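Local coordinates for protein nucleoside diphosphate kinase (Encephalitozoon cuniculi, PDB 3MPD) that probably transfers the gamma phosphate of ATP to nucleoside diphosphates by a ping-pong mechanism, through a phosphorylated enzyme intermediate and with magnesium as cofactor, at residues 117-122 and 128-133. Sequence-based numbering, arbitrary orientation.
Sequences IIHGSD and EKEIKL
The imidazole of His119 meets the carboxylate of Glu130 edge-on: OE1 lies in the ring plane, while the two flat groups are turned 64° against each other. On the carboxylate, both faces at OE1 are used, with His119 NE2 arriving from one side and Ser121 OG from the other. The ring nitrogen donates a nearly straight bond, NE2 of His119 to OE1 of Glu130 at 2.8 Å with an N-H...O angle of 170°. The hydroxyl also donates, OG of Ser121 standing 2.7 Å from OE1 of Glu130. Neither donor lies in the carboxylate plane, and NE2 of His119 meets OE1 of Glu130 from 51° out of it. From helix 124-134, Glu130 reaches across with its chain extended beyond CG; on His119, CG anti to the backbone N swings the ring off strand 118-120 to meet it, bringing NE2 to the carboxylate. This His-carboxylate pair belongs to the active site of the NDK family, built on a ferredoxin-like antiparallel sheet, and His119 is probably the residue that is phosphorylated. With NE2 engaged by Glu130, ND1, the pros nitrogen, is left as the probable phosphate acceptor; the same bond probably fixes the rotation of the ring. His52 packs edge-to-face with the same imidazole, and Lys13 and Arg106, probable ATP-binding residues, lie about 4 Å and 5 Å from the His119 side chain, side chain to side chain. Ser121 ties the carboxylate back to the sheet, since its OG is also hydrogen-bonded to the backbone N of Phe9 on strand 7-12, the antiparallel neighbour of strand 118-120. The second carboxylate oxygen is held through water: water 1 donates to OE2 of Glu130 at 2.7 Å and accepts from the backbone N of Asp122 at 3.0 Å.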
loop_
_atom_site.group_PDB
_atom_site.type_symbol
_atom_site.label_atom_id
_atom_site.label_comp_id
_atom_site.label_asym_id
_atom_site.label_seq_id
_atom_site.Cartn_x
_atom_site.Cartn_y
_atom_site.Cartn_z
ATOM N N ILE A 117 -5.309 -15.458 3.885
ATOM C CA ILE A 117 -5.320 -14.142 3.173
ATOM C C ILE A 117 -4.493 -13.040 3.844
ATOM O O ILE A 117 -3.849 -12.228 3.164
ATOM C CB ILE A 117 -6.767 -13.588 2.940
ATOM C CG1 ILE A 117 -7.694 -14.645 2.307
ATOM C CG2 ILE A 117 -6.740 -12.283 2.117
ATOM C CD1 ILE A 117 -7.178 -15.188 0.938
ATOM N N ILE A 118 -4.588 -12.960 5.174
ATOM C CA ILE A 118 -4.234 -11.743 5.883
ATOM C C ILE A 118 -4.011 -12.068 7.362
ATOM O O ILE A 118 -4.579 -13.042 7.910
ATOM C CB ILE A 118 -5.387 -10.649 5.711
ATOM C CG1 ILE A 118 -4.980 -9.266 6.214
ATOM C CG2 ILE A 118 -6.712 -11.115 6.348
ATOM C CD1 ILE A 118 -6.115 -8.181 5.894
ATOM N N HIS A 119 -3.147 -11.289 8.000
ATOM C CA HIS A 119 -3.009 -11.320 9.435
ATOM C C HIS A 119 -3.467 -9.983 9.986
ATOM O O HIS A 119 -3.093 -8.945 9.433
ATOM C CB HIS A 119 -1.531 -11.474 9.797
ATOM C CG HIS A 119 -1.243 -11.108 11.215
ATOM N ND1 HIS A 119 -1.403 -11.997 12.258
ATOM C CD2 HIS A 119 -0.840 -9.939 11.770
ATOM C CE1 HIS A 119 -1.108 -11.394 13.394
ATOM N NE2 HIS A 119 -0.755 -10.147 13.125
ATOM N N GLY A 120 -4.229 -9.971 11.087
ATOM C CA GLY A 120 -4.452 -8.710 11.810
ATOM C C GLY A 120 -4.175 -8.934 13.282
ATOM O O GLY A 120 -4.467 -10.016 13.793
ATOM N N SER A 121 -3.618 -7.933 13.977
ATOM C CA SER A 121 -3.331 -8.091 15.414
ATOM C C SER A 121 -4.563 -8.533 16.218
ATOM O O SER A 121 -5.673 -8.145 15.907
ATOM C CB SER A 121 -2.785 -6.786 16.018
ATOM O OG SER A 121 -1.697 -6.297 15.266
ATOM N N ASP A 122 -4.355 -9.330 17.263
ATOM C CA ASP A 122 -5.479 -9.811 18.072
ATOM C C ASP A 122 -5.750 -8.949 19.305
ATOM O O ASP A 122 -6.820 -9.038 19.897
ATOM C CB ASP A 122 -5.355 -11.307 18.421
ATOM C CG ASP A 122 -4.192 -11.631 19.347
ATOM O OD1 ASP A 122 -3.369 -10.747 19.702
ATOM O OD2 ASP A 122 -4.098 -12.826 19.725
ATOM N N GLU A 128 1.397 -3.591 19.042
ATOM C CA GLU A 128 2.608 -2.782 19.319
ATOM C C GLU A 128 3.896 -3.578 19.086
ATOM O O GLU A 128 4.823 -3.093 18.438
ATOM C CB GLU A 128 2.561 -2.212 20.739
ATOM C CG GLU A 128 1.463 -1.145 20.890
ATOM C CD GLU A 128 1.590 -0.008 19.879
ATOM O OE1 GLU A 128 2.656 0.661 19.855
ATOM O OE2 GLU A 128 0.615 0.234 19.116
ATOM N N LYS A 129 3.924 -4.811 19.579
ATOM C CA LYS A 129 5.033 -5.734 19.317
ATOM C C LYS A 129 5.224 -5.980 17.811
ATOM O O LYS A 129 6.352 -5.934 17.330
ATOM C CB LYS A 129 4.828 -7.071 20.071
ATOM C CG LYS A 129 5.739 -8.219 19.606
ATOM C CD LYS A 129 5.312 -9.569 20.171
ATOM C CE LYS A 129 5.663 -10.689 19.203
ATOM N NZ LYS A 129 5.842 -11.979 19.887
ATOM N N GLU A 130 4.131 -6.254 17.088
ATOM C CA GLU A 130 4.203 -6.534 15.649
ATOM C C GLU A 130 4.649 -5.301 14.853
ATOM O O GLU A 130 5.476 -5.421 13.954
ATOM C CB GLU A 130 2.866 -7.082 15.104
ATOM C CG GLU A 130 2.534 -8.502 15.634
ATOM C CD GLU A 130 1.050 -8.879 15.496
ATOM O OE1 GLU A 130 0.272 -8.139 14.821
ATOM O OE2 GLU A 130 0.658 -9.944 16.050
ATOM N N ILE A 131 4.113 -4.128 15.187
ATOM C CA ILE A 131 4.559 -2.888 14.540
ATOM C C ILE A 131 6.077 -2.665 14.694
ATOM O O ILE A 131 6.766 -2.412 13.693
ATOM C CB ILE A 131 3.749 -1.672 15.013
ATOM C CG1 ILE A 131 2.312 -1.779 14.494
ATOM C CG2 ILE A 131 4.404 -0.357 14.547
ATOM C CD1 ILE A 131 1.313 -0.912 15.212
ATOM N N LYS A 132 6.600 -2.800 15.921
ATOM C CA LYS A 132 8.042 -2.633 16.168
ATOM C C LYS A 132 8.871 -3.722 15.489
ATOM O O LYS A 132 9.985 -3.477 15.052
ATOM C CB LYS A 132 8.368 -2.596 17.673
ATOM C CG LYS A 132 7.713 -1.438 18.444
ATOM C CD LYS A 132 7.989 -1.544 19.950
ATOM C CE LYS A 132 6.769 -1.096 20.770
ATOM N NZ LYS A 132 6.696 -1.856 22.066
ATOM N N LEU A 133 8.313 -4.922 15.400
ATOM C CA LEU A 133 8.997 -6.043 14.759
ATOM C C LEU A 133 9.138 -5.849 13.243
ATOM O O LEU A 133 10.225 -6.005 12.694
ATOM C CB LEU A 133 8.246 -7.340 15.063
ATOM C CG LEU A 133 8.868 -8.644 14.603
ATOM C CD1 LEU A 133 10.286 -8.877 15.218
ATOM C CD2 LEU A 133 7.897 -9.782 14.923
HETATM O O HOH W 1 -1.720 -10.716 17.019
#